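PDB 5D8N: leucine aminopeptidase A1, chloroplastic from Solanum lycopersicum, which removes unsubstituted N-terminal amino acids from peptides as a magnesium-dependent homohexameric enzyme of the M17 family, and acts in wound signalling and insect defence. Local coordinates for residues A[32-37]-A[198-203]; A[153-158]-A[191-196]; A[28-33]-A[183-188]. The protein carries 1 engineered substitution. One frame throughout, in Å; residues are numbered along the deposited sequence.

Contact 1: A[32-37]-A[198-203]; sequences IGAKDT and EIERKI. With MG (magnesium ion), chain G.
Ile32 and Ala34, on the outermost strand within this chain of a six-stranded mixed sheet, pack against Ile199, Glu200 and Ile203 of helix 197-221, so this is helix-on-sheet packing at the edge of the N-terminal alpha/beta domain. Strand and helix run nearly antiparallel, at 155°, with the short axes 8.4 Å apart. The tight part is apolar. Ile32 CG2 lies 3.7 Å from Ile203 CG2, both methyls being anti to their own backbone N. Farther along, Ala34 CB touches both helix isoleucines, 3.8 Å from Ile199 CG2 and 4.1 Å from Ile203 CD1. The other side is polar and wet. Glu200 bends at chi2 (-62°), and its carboxylate reaches the strand edge: Ala34 N donates to Glu200 OE2 over 2.9 Å, nearly straight at 169°, from the syn side but well out of the carboxylate plane. That N-H lies on the edge turned away from strand 187-191, which bonds Gly33 and Lys35 instead, and it is satisfied by the glutamate. A water donates both to Glu200 OE2 and to Ala34 O, so that water, carboxylate oxygen and the backbone of Ala34 form a small closed ring that includes this bond. Next to the glutamate a magnesium ion sits on the same edge, held by five waters and by Ile32 O at 2.4 Å.

Contact 2: A[153-158]-A[191-196]; sequences ESKINS and LGLGTG
Lys155 and Leu193 bring their CA atoms within 5.2 Å of each other where the first turns of helix 152-170 pass the irregular loop 191-196. The loop leaves strand 187-191 and passes through two glycines with positive phi, Gly192 (84°) and Gly194 (114°); at Gly194 a CB would jam against the carbonyl O of Leu193. Gly196 then stands at the N-cap of helix 197-221. Between the first two glycines, Leu193 carries the contact. With its CG anti to the carbonyl carbon (chi1 -66°), the side chain crosses that of Lys155 obliquely. Leu193 CB and CD1 lie against the helix carbonyl Lys155 O, at 3.8 and 3.9 Å, while CD2 touches the aliphatic start of the lysine, 4.0 Å from Lys155 CB. The lysine answers from its own side: its CB comes 3.5 Å from Leu193 O, and its CD lies 4.0 Å from Leu193 CA. One turn on, Ser158 CB closes on Leu193 CD1 at 4.3 Å. Ser158 OG turns back to its own helix and donates to Ser154 O over 3.1 Å; Ser158 N bonds the same oxygen from the opposite face of the carbonyl plane. Ala159, Ile162, Leu144 and Thr147 also touch Leu193. This is the helix of a beta-alpha-beta crossover between parallel strands 139-144 and 187-191, packed on the loop that follows the second strand.

Contact 3: A[28-33]-A[183-188]; sequences PKISIG and STLESL. With MG (magnesium ion), chain G.
Parallel beta pairing of Ser31 with Ser187 and of Ile32 with Leu188 joins strand 31-35 to strand 187-191 in the mixed sheet of the N-terminal domain. Three backbone bonds make the seam. Ser31 N donates to Glu186 O over 2.9 Å; Leu188 N donates to Ser31 O at 2.9 Å; Gly33 N donates to Leu188 O at 3.1 Å. Each acceptor also receives a CA-H...O contact, the shortest from Ser187 CA to Ser31 O at 3.2 Å, so every one of these carbonyls faces both an N-H and a C-H. Ile32 and Leu188 point to the same face of the sheet, where Ile32 CG2 meets Leu188 CD2 at 3.9 Å; Val166 and Val167 of helix 152-170 cover them. Before the strands begin, Ile30 CD1 touches Leu185 CD2 at 3.9 Å, and this apolar row reaches Ile140 of the next strand. Ser31 and Ser187 point to the other face, and Ser187 OG bonds Asn139 ND2. One magnesium-bound water accepts from Ile32 N, and another is hydrogen-bonded to Ser31 OG in one of that serine's two conformers. At the entrance Pro28 CG comes 3.4 Å from Leu185 O, though this proline is poorly ordered. The facing loop is bent by an ST turn, in which Ser183 OG accepts from Leu185 N over 3.3 Å. An early strand thus pairs in parallel with one about 150 residues later, at the edge of the mixed sheet of an alpha/beta N-terminal domain that is probably macro-like.

All three contacts lie in the N-terminal domain, on the same side of the chain's centre and away from the annotated catalytic site. Contacts 1 and 3 have centres about 14 Å apart and share Ile32, Gly33 and the magnesium ion: strand 31-35 bonds strand 187-191 along one edge and meets helix 197-221 beside the other. Contact 2, whose centre is about 7 Å from that of contact 1 and about 19 Å from that of contact 3, holds the loop linking that strand to that helix, and touches contact 1 where Ala34 CB approaches Gly194 O. Along the chain come strand 31-35, helix 152-170, strand 187-191, the loop and helix 197-221; contact 2 is nested inside contact 1 and crosses contact 3.

Contact 1: A[32-37]-A[198-203]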
# COMPACT_ATOMS: atom_id res chain seq x y z
N ILE A 32 26.38 29.66 37.50
CA ILE A 32 27.41 29.79 36.45
C ILE A 32 28.16 31.10 36.64
O ILE A 32 27.57 32.17 36.78
CB ILE A 32 26.78 29.81 35.04
CG1 ILE A 32 25.92 28.57 34.86
CG2 ILE A 32 27.87 29.89 33.98
CD1 ILE A 32 25.28 28.48 33.50
N GLY A 33 29.48 31.01 36.60
CA GLY A 33 30.30 32.21 36.72
C GLY A 33 31.58 32.06 35.95
O GLY A 33 32.05 30.94 35.69
N ALA A 34 32.10 33.21 35.51
CA ALA A 34 33.40 33.25 34.86
C ALA A 34 34.45 33.64 35.90
O ALA A 34 34.17 34.50 36.73
CB ALA A 34 33.37 34.26 33.73
N LYS A 35 35.49 32.82 36.02
CA LYS A 35 36.52 32.95 37.07
C LYS A 35 37.88 33.16 36.43
O LYS A 35 38.13 32.67 35.33
CB LYS A 35 36.63 31.72 37.98
CG LYS A 35 35.33 31.15 38.51
CD LYS A 35 34.68 32.09 39.51
CE LYS A 35 33.45 31.44 40.14
NZ LYS A 35 32.67 32.43 40.93
N ASP A 36 38.79 33.79 37.18
CA ASP A 36 40.16 34.02 36.71
C ASP A 36 41.13 32.97 37.24
O ASP A 36 42.33 33.04 36.99
CB ASP A 36 40.65 35.45 37.03
CG ASP A 36 40.63 35.78 38.52
OD1 ASP A 36 40.53 34.86 39.37
OD2 ASP A 36 40.75 36.98 38.84
N THR A 37 40.59 31.97 37.94
CA THR A 37 41.36 30.85 38.44
C THR A 37 42.14 30.18 37.33
O THR A 37 41.60 29.85 36.28
CB THR A 37 40.45 29.77 39.05
OG1 THR A 37 39.52 30.35 39.96
CG2 THR A 37 41.27 28.67 39.74
N GLU A 198 30.93 42.40 31.94
CA GLU A 198 30.50 42.17 30.57
C GLU A 198 30.26 40.67 30.31
O GLU A 198 29.28 40.29 29.67
CB GLU A 198 31.51 42.73 29.57
CG GLU A 198 30.96 42.87 28.16
CD GLU A 198 31.95 43.47 27.16
OE1 GLU A 198 32.98 44.05 27.56
OE2 GLU A 198 31.66 43.39 25.94
N ILE A 199 31.23 39.83 30.69
CA ILE A 199 31.14 38.40 30.43
C ILE A 199 30.02 37.80 31.27
O ILE A 199 29.21 37.04 30.75
CB ILE A 199 32.47 37.66 30.68
CG1 ILE A 199 32.35 36.23 30.14
CG2 ILE A 199 32.85 37.67 32.15
CD1 ILE A 199 33.67 35.49 30.06
N GLU A 200 29.78 38.38 32.44
CA GLU A 200 28.65 37.99 33.26
C GLU A 200 27.28 38.37 32.68
O GLU A 200 26.33 37.57 32.78
CB GLU A 200 28.78 38.49 34.69
CG GLU A 200 29.94 37.87 35.46
CD GLU A 200 29.87 36.35 35.63
OE1 GLU A 200 28.76 35.77 35.70
OE2 GLU A 200 30.93 35.78 35.99
N ARG A 201 27.19 39.54 32.05
CA ARG A 201 25.98 39.93 31.33
C ARG A 201 25.67 38.96 30.19
O ARG A 201 24.51 38.65 29.91
CB ARG A 201 26.05 41.36 30.78
CG ARG A 201 25.83 42.44 31.84
CD ARG A 201 25.59 43.83 31.25
NE ARG A 201 26.74 44.35 30.50
CZ ARG A 201 27.77 44.99 31.06
NH1 ARG A 201 27.84 45.15 32.38
NH2 ARG A 201 28.78 45.39 30.29
N LYS A 202 26.71 38.54 29.48
CA LYS A 202 26.51 37.68 28.34
C LYS A 202 26.07 36.28 28.79
O LYS A 202 25.21 35.65 28.16
CB LYS A 202 27.81 37.59 27.54
CG LYS A 202 27.60 37.02 26.14
CD LYS A 202 26.99 38.02 25.17
CE LYS A 202 26.60 37.33 23.86
NZ LYS A 202 25.96 38.26 22.88
N ILE A 203 26.62 35.81 29.90
CA ILE A 203 26.24 34.55 30.46
C ILE A 203 24.78 34.62 30.89
O ILE A 203 24.04 33.66 30.70
CB ILE A 203 27.16 34.13 31.63
CG1 ILE A 203 28.54 33.73 31.10
CG2 ILE A 203 26.57 33.01 32.47
CD1 ILE A 203 29.60 33.63 32.18
MG MG G . 25.53 33.20 37.44
O HOH W 1 24.11 31.54 37.33
O HOH W 2 33.23 37.16 36.46
O HOH W 3 26.10 32.45 39.33
O HOH W 4 24.28 34.58 38.77
O HOH W 5 27.50 34.81 37.46
O HOH W 6 24.95 33.98 35.85

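Contact 2: A[153-158]-A[191-196]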
# COMPACT_ATOMS: atom_id res chain seq x y z
N GLU A 153 36.08 39.86 23.16
CA GLU A 153 34.70 39.67 22.77
C GLU A 153 34.39 38.29 22.21
O GLU A 153 33.33 37.74 22.55
CB GLU A 153 34.27 40.75 21.78
CG GLU A 153 32.79 40.67 21.45
CD GLU A 153 32.44 41.42 20.19
OE1 GLU A 153 32.34 40.78 19.12
OE2 GLU A 153 32.31 42.67 20.28
N SER A 154 35.26 37.74 21.37
CA SER A 154 35.04 36.36 20.93
C SER A 154 35.06 35.42 22.13
O SER A 154 34.36 34.40 22.17
CB SER A 154 36.09 35.92 19.92
OG SER A 154 37.31 35.63 20.59
N LYS A 155 35.90 35.72 23.11
CA LYS A 155 35.98 34.88 24.28
C LYS A 155 34.68 34.94 25.09
O LYS A 155 34.24 33.95 25.64
CB LYS A 155 37.11 35.32 25.18
CG LYS A 155 38.50 35.08 24.61
CD LYS A 155 39.45 35.32 25.77
CE LYS A 155 40.69 36.06 25.36
NZ LYS A 155 41.56 36.13 26.56
N ILE A 156 34.15 36.14 25.24
CA ILE A 156 32.87 36.34 25.90
C ILE A 156 31.81 35.48 25.20
O ILE A 156 31.02 34.84 25.89
CB ILE A 156 32.48 37.82 25.95
CG1 ILE A 156 33.31 38.52 27.04
CG2 ILE A 156 31.01 38.00 26.23
CD1 ILE A 156 33.25 40.04 26.98
N ASN A 157 31.78 35.51 23.87
CA ASN A 157 30.77 34.79 23.11
C ASN A 157 30.96 33.28 23.22
O ASN A 157 29.99 32.56 23.34
CB ASN A 157 30.82 35.20 21.64
CG ASN A 157 30.32 36.62 21.40
OD1 ASN A 157 29.62 37.21 22.23
ND2 ASN A 157 30.62 37.15 20.22
N SER A 158 32.21 32.83 23.30
CA SER A 158 32.48 31.42 23.56
C SER A 158 32.01 31.00 24.96
O SER A 158 31.42 29.95 25.12
CB SER A 158 33.96 31.08 23.41
OG SER A 158 34.33 31.26 22.06
N LEU A 191 36.46 29.13 32.69
CA LEU A 191 37.82 29.56 32.95
C LEU A 191 38.53 29.98 31.67
O LEU A 191 38.22 29.52 30.56
CB LEU A 191 38.64 28.44 33.60
CG LEU A 191 38.03 27.73 34.81
CD1 LEU A 191 38.99 26.65 35.32
CD2 LEU A 191 37.68 28.72 35.92
N GLY A 192 39.43 30.95 31.83
CA GLY A 192 40.35 31.35 30.76
C GLY A 192 39.77 32.35 29.78
O GLY A 192 40.39 32.59 28.74
N LEU A 193 38.50 32.73 29.95
CA LEU A 193 37.83 33.47 28.91
C LEU A 193 37.47 34.89 29.37
O LEU A 193 36.78 35.61 28.64
CB LEU A 193 36.59 32.73 28.41
CG LEU A 193 36.83 31.39 27.69
CD1 LEU A 193 35.52 30.67 27.38
CD2 LEU A 193 37.61 31.59 26.40
N GLY A 194 37.92 35.27 30.56
CA GLY A 194 37.70 36.62 31.07
C GLY A 194 36.81 36.60 32.30
O GLY A 194 36.27 35.55 32.66
N THR A 195 36.79 37.71 33.02
CA THR A 195 35.93 37.90 34.19
C THR A 195 35.34 39.30 34.18
O THR A 195 35.66 40.10 33.33
CB THR A 195 36.68 37.78 35.54
OG1 THR A 195 37.74 38.74 35.57
CG2 THR A 195 37.24 36.39 35.72
N GLY A 196 34.43 39.56 35.11
CA GLY A 196 33.87 40.90 35.26
C GLY A 196 32.48 41.07 34.67
O GLY A 196 31.91 40.13 34.11

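Contact 3: A[28-33]-A[183-188]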
# COMPACT_ATOMS: atom_id res chain seq x y z
N PRO A 28 17.84 21.78 39.58
CA PRO A 28 18.44 22.96 40.22
C PRO A 28 18.79 24.03 39.18
O PRO A 28 18.94 23.74 37.99
CB PRO A 28 19.70 22.38 40.86
CG PRO A 28 20.11 21.29 39.92
CD PRO A 28 18.82 20.69 39.41
N LYS A 29 18.76 25.29 39.59
CA LYS A 29 19.42 26.32 38.82
C LYS A 29 20.93 26.14 38.98
O LYS A 29 21.46 26.27 40.07
CB LYS A 29 19.03 27.71 39.33
CG LYS A 29 19.57 28.85 38.48
CD LYS A 29 18.85 28.91 37.13
CE LYS A 29 17.34 28.98 37.32
NZ LYS A 29 16.58 28.20 36.31
N ILE A 30 21.63 25.96 37.87
CA ILE A 30 23.07 25.86 37.91
C ILE A 30 23.61 27.25 38.18
O ILE A 30 23.13 28.23 37.63
CB ILE A 30 23.60 25.30 36.57
CG1 ILE A 30 23.04 23.89 36.36
CG2 ILE A 30 25.11 25.24 36.58
CD1 ILE A 30 23.07 23.43 34.91
N SER A 31 24.58 27.32 39.09
CA SER A 31 25.27 28.57 39.36
C SER A 31 26.45 28.69 38.40
O SER A 31 27.38 27.90 38.46
CB SER A 31 25.75 28.59 40.82
OG SER A 31 26.46 29.78 41.11
N ILE A 32 26.38 29.66 37.50
CA ILE A 32 27.41 29.79 36.45
C ILE A 32 28.16 31.10 36.64
O ILE A 32 27.57 32.17 36.78
CB ILE A 32 26.78 29.81 35.04
CG1 ILE A 32 25.92 28.57 34.86
CG2 ILE A 32 27.87 29.89 33.98
CD1 ILE A 32 25.28 28.48 33.50
N GLY A 33 29.48 31.01 36.60
CA GLY A 33 30.30 32.21 36.72
C GLY A 33 31.58 32.06 35.95
O GLY A 33 32.05 30.94 35.69
N SER A 183 19.19 15.73 38.42
CA SER A 183 20.52 16.20 38.03
C SER A 183 21.37 16.59 39.24
O SER A 183 20.95 17.31 40.15
CB SER A 183 20.42 17.38 37.06
OG SER A 183 21.70 17.90 36.74
N THR A 184 22.62 16.14 39.21
CA THR A 184 23.57 16.46 40.28
C THR A 184 24.25 17.81 40.06
O THR A 184 24.96 18.29 40.95
CB THR A 184 24.64 15.36 40.38
OG1 THR A 184 25.31 15.20 39.11
CG2 THR A 184 23.99 14.03 40.79
N LEU A 185 24.20 18.33 38.84
CA LEU A 185 25.03 19.48 38.48
C LEU A 185 24.57 20.77 39.16
O LEU A 185 23.41 21.14 39.08
CB LEU A 185 25.05 19.68 36.97
CG LEU A 185 26.00 20.77 36.50
CD1 LEU A 185 27.41 20.47 36.97
CD2 LEU A 185 25.95 20.86 34.99
N GLU A 186 25.46 21.40 39.93
CA GLU A 186 25.07 22.55 40.73
C GLU A 186 25.79 23.81 40.28
O GLU A 186 25.29 24.91 40.47
CB GLU A 186 25.38 22.30 42.20
CG GLU A 186 24.41 21.33 42.86
CD GLU A 186 24.79 20.99 44.29
OE1 GLU A 186 25.72 21.60 44.87
OE2 GLU A 186 24.14 20.08 44.84
N SER A 187 27.03 23.67 39.82
CA SER A 187 27.78 24.86 39.43
C SER A 187 28.67 24.61 38.22
O SER A 187 29.19 23.52 38.02
CB SER A 187 28.58 25.41 40.61
OG SER A 187 29.74 24.65 40.90
N LEU A 188 28.90 25.67 37.47
CA LEU A 188 29.84 25.68 36.35
C LEU A 188 30.72 26.90 36.50
O LEU A 188 30.21 28.03 36.52
CB LEU A 188 29.07 25.75 35.03
CG LEU A 188 29.87 26.16 33.79
CD1 LEU A 188 30.88 25.12 33.37
CD2 LEU A 188 28.93 26.44 32.63
MG MG G . 25.53 33.20 37.44
O HOH W 1 24.11 31.54 37.33
O HOH W 3 26.10 32.45 39.33
O HOH W 4 24.28 34.58 38.77
O HOH W 5 27.50 34.81 37.46
O HOH W 6 24.95 33.98 35.85